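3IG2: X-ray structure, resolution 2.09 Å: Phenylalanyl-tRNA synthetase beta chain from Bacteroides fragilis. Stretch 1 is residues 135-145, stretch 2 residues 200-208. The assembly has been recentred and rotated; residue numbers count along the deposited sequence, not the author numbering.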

ATOM      1  N   THR B 135       1.446  19.509  13.913  1.00 11.78           N
ATOM      2  CA  THR B 135       1.588  18.212  13.263  1.00 11.95           C
ATOM      3  C   THR B 135       0.701  18.087  12.012  1.00 12.02           C
ATOM      4  O   THR B 135       1.047  17.359  11.078  1.00 12.41           O
ATOM      5  CB  THR B 135       1.420  17.010  14.251  1.00 11.76           C
ATOM      6  OG1 THR B 135       1.464  15.778  13.519  1.00 11.84           O
ATOM      7  CG2 THR B 135       0.123  17.093  15.005  1.00 12.09           C
ATOM      8  N   SER B 136      -0.412  18.822  11.975  1.00 11.96           N
ATOM      9  CA  SER B 136      -1.274  18.848  10.775  1.00 11.95           C
ATOM     10  C   SER B 136      -0.628  19.552   9.565  1.00 11.78           C
ATOM     11  O   SER B 136      -0.749  19.076   8.430  1.00 11.19           O
ATOM     12  CB  SER B 136      -2.629  19.482  11.093  1.00 11.97           C
ATOM     13  OG  SER B 136      -3.169  18.961  12.295  1.00 12.07           O
ATOM     14  N   VAL B 137       0.051  20.685   9.811  1.00 11.92           N
ATOM     15  CA  VAL B 137       0.748  21.426   8.733  1.00 12.35           C
ATOM     16  C   VAL B 137       1.916  20.561   8.148  1.00 12.77           C
ATOM     17  O   VAL B 137       2.221  20.633   6.949  1.00 13.36           O
ATOM     18  CB  VAL B 137       1.230  22.837   9.213  1.00 12.12           C
ATOM     19  CG1 VAL B 137       1.939  23.583   8.107  1.00 12.16           C
ATOM     20  CG2 VAL B 137       0.061  23.664   9.731  1.00 11.52           C
ATOM     21  N   TYR B 138       2.545  19.714   9.032  1.00 13.29           N
ATOM     22  CA  TYR B 138       3.703  18.785   8.691  1.00 13.50           C
ATOM     23  C   TYR B 138       3.218  17.621   7.783  1.00 13.57           C
ATOM     24  O   TYR B 138       4.166  17.168   7.075  1.00 13.96           O
ATOM     25  CB  TYR B 138       4.457  18.254   9.950  1.00 13.34           C
ATOM     26  N   GLU B 139       1.933  17.077   7.992  1.00 13.23           N
ATOM     27  CA  GLU B 139       1.388  16.016   7.202  1.00 12.47           C
ATOM     28  C   GLU B 139       1.027  16.510   5.795  1.00 11.11           C
ATOM     29  O   GLU B 139       1.279  15.846   4.750  1.00 11.17           O
ATOM     30  CB  GLU B 139       0.082  15.405   7.836  1.00 13.35           C
ATOM     31  CG  GLU B 139      -0.661  14.412   7.030  1.00 14.87           C
ATOM     32  CD  GLU B 139       0.186  13.200   6.600  1.00 15.62           C
ATOM     33  OE1 GLU B 139       0.528  13.070   5.405  1.00 17.82           O
ATOM     34  OE2 GLU B 139       0.523  12.399   7.447  1.00 14.40           O
ATOM     35  N   LEU B 140       0.446  17.703   5.738  1.00  9.23           N
ATOM     36  CA  LEU B 140       0.055  18.306   4.474  1.00  7.13           C
ATOM     37  C   LEU B 140       1.308  18.780   3.683  1.00  5.61           C
ATOM     38  O   LEU B 140       1.403  18.778   2.372  1.00  4.93           O
ATOM     39  CB  LEU B 140      -0.924  19.496   4.680  1.00  7.61           C
ATOM     40  CG  LEU B 140      -1.500  20.114   3.383  1.00  7.18           C
ATOM     41  CD1 LEU B 140      -2.252  19.083   2.722  1.00  7.99           C
ATOM     42  CD2 LEU B 140      -2.421  21.325   3.626  1.00  8.84           C
ATOM     43  N   LYS B 141       2.303  19.248   4.457  1.00  3.86           N
ATOM     44  CA  LYS B 141       3.622  19.673   3.915  1.00  2.70           C
ATOM     45  C   LYS B 141       4.239  18.584   2.979  1.00  2.06           C
ATOM     46  O   LYS B 141       4.826  18.899   1.891  1.00  2.00           O
ATOM     47  CB  LYS B 141       4.577  19.914   5.127  1.00  2.78           C
ATOM     48  CG  LYS B 141       5.812  20.770   4.739  1.00  2.22           C
ATOM     49  CD  LYS B 141       6.718  20.951   5.967  1.00  2.41           C
ATOM     50  CE  LYS B 141       7.916  21.849   5.674  1.00  2.20           C
ATOM     51  NZ  LYS B 141       8.980  21.124   4.921  1.00  2.13           N
ATOM     52  N   ALA B 142       4.090  17.308   3.413  1.00  2.00           N
ATOM     53  CA  ALA B 142       4.651  16.153   2.636  1.00  2.00           C
ATOM     54  C   ALA B 142       4.025  16.032   1.204  1.00  2.00           C
ATOM     55  O   ALA B 142       4.662  15.692   0.205  1.00  2.56           O
ATOM     56  CB  ALA B 142       4.556  14.778   3.435  1.00  2.00           C
ATOM     57  N   TYR B 143       2.657  16.166   1.148  1.00  2.00           N
ATOM     58  CA  TYR B 143       1.987  16.083  -0.155  1.00  2.00           C
ATOM     59  C   TYR B 143       2.471  17.232  -1.052  1.00  2.00           C
ATOM     60  O   TYR B 143       2.729  17.053  -2.243  1.00  2.00           O
ATOM     61  CB  TYR B 143       0.446  16.084  -0.016  1.00  2.00           C
ATOM     62  CG  TYR B 143      -0.157  14.911   0.756  1.00  2.00           C
ATOM     63  CD1 TYR B 143      -0.111  13.609   0.244  1.00  2.00           C
ATOM     64  CD2 TYR B 143      -0.798  15.115   1.987  1.00  2.00           C
ATOM     65  CE1 TYR B 143      -0.671  12.539   0.957  1.00  2.00           C
ATOM     66  CE2 TYR B 143      -1.356  14.054   2.704  1.00  2.00           C
ATOM     67  CZ  TYR B 143      -1.296  12.777   2.180  1.00  2.00           C
ATOM     68  OH  TYR B 143      -1.862  11.749   2.901  1.00  2.00           O
ATOM     69  N   VAL B 144       2.618  18.415  -0.477  1.00  2.00           N
ATOM     70  CA  VAL B 144       3.098  19.587  -1.218  1.00  2.25           C
ATOM     71  C   VAL B 144       4.547  19.367  -1.666  1.00  3.85           C
ATOM     72  O   VAL B 144       4.890  19.650  -2.801  1.00  3.73           O
ATOM     73  CB  VAL B 144       2.891  20.926  -0.432  1.00  2.05           C
ATOM     74  CG1 VAL B 144       3.489  22.103  -1.317  1.00  2.00           C
ATOM     75  CG2 VAL B 144       1.431  21.188  -0.049  1.00  2.32           C
ATOM     76  N   GLU B 145       5.379  18.812  -0.785  1.00  7.13           N
ATOM     77  CA  GLU B 145       6.808  18.605  -1.091  1.00 10.03           C
ATOM     78  C   GLU B 145       6.956  17.642  -2.272  1.00 11.78           C
ATOM     79  O   GLU B 145       7.768  17.853  -3.175  1.00 12.04           O
ATOM     80  CB  GLU B 145       7.562  18.062   0.114  1.00 10.56           C
ATOM     81  CG  GLU B 145       8.890  17.402  -0.300  1.00 12.96           C
ATOM     82  CD  GLU B 145       9.902  17.305   0.792  1.00 15.06           C
ATOM     83  OE1 GLU B 145       9.558  17.418   1.973  1.00 13.97           O
ATOM     84  OE2 GLU B 145      11.088  17.098   0.459  1.00 21.41           O
ATOM     85  N   ASN B 200     -15.270  18.534  10.652  1.00 13.25           N
ATOM     86  CA  ASN B 200     -13.910  18.017  10.819  1.00 13.10           C
ATOM     87  C   ASN B 200     -12.918  19.108  10.487  1.00 13.10           C
ATOM     88  O   ASN B 200     -13.222  20.042   9.738  1.00 14.06           O
ATOM     89  CB  ASN B 200     -13.658  16.792   9.917  1.00 13.19           C
ATOM     90  CG  ASN B 200     -14.450  15.558  10.358  1.00 14.49           C
ATOM     91  OD1 ASN B 200     -13.920  14.650  11.021  1.00 15.50           O
ATOM     92  ND2 ASN B 200     -15.717  15.520   9.991  1.00 12.86           N
ATOM     93  N   GLU B 201     -11.731  19.011  11.037  1.00 12.35           N
ATOM     94  CA  GLU B 201     -10.680  19.936  10.639  1.00 12.25           C
ATOM     95  C   GLU B 201     -10.298  19.729   9.186  1.00 12.39           C
ATOM     96  O   GLU B 201     -10.393  18.604   8.672  1.00 11.06           O
ATOM     97  CB  GLU B 201      -9.452  19.761  11.515  1.00 11.71           C
ATOM     98  CG  GLU B 201      -9.712  20.047  12.978  1.00 11.08           C
ATOM     99  CD  GLU B 201      -8.451  20.032  13.785  1.00 13.61           C
ATOM    100  OE1 GLU B 201      -7.373  19.761  13.198  1.00 15.82           O
ATOM    101  OE2 GLU B 201      -8.528  20.296  15.006  1.00 13.07           O
ATOM    102  N   VAL B 202      -9.864  20.824   8.543  1.00 12.77           N
ATOM    103  CA  VAL B 202      -9.517  20.817   7.120  1.00 13.51           C
ATOM    104  C   VAL B 202      -8.144  21.432   6.923  1.00 13.89           C
ATOM    105  O   VAL B 202      -7.863  22.531   7.411  1.00 14.70           O
ATOM    106  CB  VAL B 202     -10.550  21.585   6.244  1.00 13.79           C
ATOM    107  CG1 VAL B 202     -10.120  21.564   4.702  1.00 13.74           C
ATOM    108  CG2 VAL B 202     -11.908  20.962   6.384  1.00 13.48           C
ATOM    109  N   TYR B 203      -7.282  20.714   6.224  1.00 14.17           N
ATOM    110  CA  TYR B 203      -5.949  21.217   5.898  1.00 15.08           C
ATOM    111  C   TYR B 203      -6.013  21.451   4.413  1.00 15.36           C
ATOM    112  O   TYR B 203      -6.448  20.578   3.664  1.00 16.03           O
ATOM    113  CB  TYR B 203      -4.870  20.203   6.306  1.00 14.81           C
ATOM    114  CG  TYR B 203      -5.209  19.638   7.653  1.00 15.88           C
ATOM    115  CD1 TYR B 203      -5.381  18.274   7.842  1.00 16.68           C
ATOM    116  CD2 TYR B 203      -5.453  20.493   8.736  1.00 17.60           C
ATOM    117  CE1 TYR B 203      -5.752  17.770   9.077  1.00 16.52           C
ATOM    118  CE2 TYR B 203      -5.816  19.998   9.970  1.00 16.49           C
ATOM    119  CZ  TYR B 203      -5.964  18.640  10.130  1.00 16.59           C
ATOM    120  OH  TYR B 203      -6.335  18.169  11.348  1.00 15.67           O
ATOM    121  N   TYR B 204      -5.636  22.661   4.010  1.00 14.61           N
ATOM    122  CA  TYR B 204      -5.877  23.149   2.668  1.00 13.96           C
ATOM    123  C   TYR B 204      -4.596  23.704   2.089  1.00 13.94           C
ATOM    124  O   TYR B 204      -3.876  24.448   2.767  1.00 14.50           O
ATOM    125  CB  TYR B 204      -6.958  24.259   2.702  1.00 13.41           C
ATOM    126  CG  TYR B 204      -7.106  25.029   1.424  1.00 12.56           C
ATOM    127  CD1 TYR B 204      -7.618  24.420   0.277  1.00 13.22           C
ATOM    128  CD2 TYR B 204      -6.753  26.377   1.355  1.00 13.70           C
ATOM    129  CE1 TYR B 204      -7.754  25.115  -0.889  1.00 14.63           C
ATOM    130  CE2 TYR B 204      -6.897  27.093   0.183  1.00 13.85           C
ATOM    131  CZ  TYR B 204      -7.385  26.453  -0.946  1.00 14.34           C
ATOM    132  OH  TYR B 204      -7.552  27.159  -2.122  1.00 11.44           O
ATOM    133  N   ALA B 205      -4.334  23.370   0.831  1.00 13.71           N
ATOM    134  CA  ALA B 205      -3.180  23.928   0.099  1.00 13.18           C
ATOM    135  C   ALA B 205      -3.645  24.578  -1.193  1.00 13.11           C
ATOM    136  O   ALA B 205      -4.531  24.047  -1.879  1.00 13.47           O
ATOM    137  CB  ALA B 205      -2.113  22.817  -0.198  1.00 13.40           C
ATOM    138  N   ASP B 206      -3.059  25.719  -1.523  1.00 12.38           N
ATOM    139  CA  ASP B 206      -3.337  26.375  -2.800  1.00 12.68           C
ATOM    140  C   ASP B 206      -1.990  26.537  -3.481  1.00 12.90           C
ATOM    141  O   ASP B 206      -1.132  27.268  -3.009  1.00 13.47           O
ATOM    142  CB  ASP B 206      -4.014  27.726  -2.558  1.00 12.55           C
ATOM    143  CG  ASP B 206      -4.192  28.575  -3.830  1.00 14.39           C
ATOM    144  OD1 ASP B 206      -3.838  28.186  -4.953  1.00 17.57           O
ATOM    145  OD2 ASP B 206      -4.705  29.691  -3.707  1.00 17.17           O
ATOM    146  N   LEU B 207      -1.789  25.840  -4.586  1.00 13.14           N
ATOM    147  CA  LEU B 207      -0.542  25.999  -5.345  1.00 12.93           C
ATOM    148  C   LEU B 207      -0.855  26.801  -6.594  1.00 13.26           C
ATOM    149  O   LEU B 207      -1.811  26.482  -7.326  1.00 14.00           O
ATOM    150  CB  LEU B 207       0.049  24.656  -5.738  1.00 12.06           C
ATOM    151  CG  LEU B 207       0.751  23.806  -4.675  1.00 13.86           C
ATOM    152  CD1 LEU B 207      -0.173  23.460  -3.502  1.00 13.10           C
ATOM    153  CD2 LEU B 207       1.346  22.558  -5.317  1.00 15.10           C
ATOM    154  N   ASN B 208      -0.053  27.835  -6.819  1.00 12.81           N
ATOM    155  CA  ASN B 208      -0.164  28.696  -7.987  1.00 12.73           C
ATOM    156  C   ASN B 208       0.549  28.036  -9.156  1.00 12.38           C
ATOM    157  O   ASN B 208       1.721  28.292  -9.434  1.00 11.61           O
ATOM    158  CB  ASN B 208       0.372  30.107  -7.663  1.00 13.03           C
ATOM    159  CG  ASN B 208      -0.224  30.668  -6.364  1.00 17.04           C
ATOM    160  OD1 ASN B 208      -1.338  31.210  -6.341  1.00 19.92           O
ATOM    161  ND2 ASN B 208       0.513  30.521  -5.272  1.00 20.11           N
TER
HETATM  162  O   HOH W   1      -4.989  20.555  13.574  1.00  2.00           O

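This is a small helix-on-strand packing contact, apolar along most of its length and polar at one end, where a water joins the two stretches. The helix axis passes 9.0 Å from the strand axis, and their N-to-C directions differ by 38°. Ser 136, Leu 140 and Val 144 are spaced four residues apart, so they lie on one side of the helix. On the strand, Tyr 203, Ala 205 and Leu 207 alternate with residues that do not point toward the helix.

At the polar end, Ser 136 CB sits over one face of the Tyr 203 ring, 3.7 Å from its centroid, in a CH-pi contact. Tyr 203 OH donates a hydrogen bond to Glu 201 OE1 at 2.7 Å. Water 1 donates to the same Glu 201 OE1 at 2.5 Å and is hydrogen-bonded to Ser 136 OG at 2.7 Å. The water bridges Ser 136 OG and Glu 201 OE1, which are 4.4 Å apart.

Leu 140 CD2 reaches the strand backbone, 3.5 Å from Tyr 204 N. Leu 140 CD2 lies 3.8 Å from Tyr 203 CB and 4.1 Å from Ala 205 CB. Val 144 CG2 continues the apolar row, 3.9 Å from Ala 205 CB. Its contact with Leu 207 is looser, at 4.4 Å between Val 144 CG2 and Leu 207 CD1.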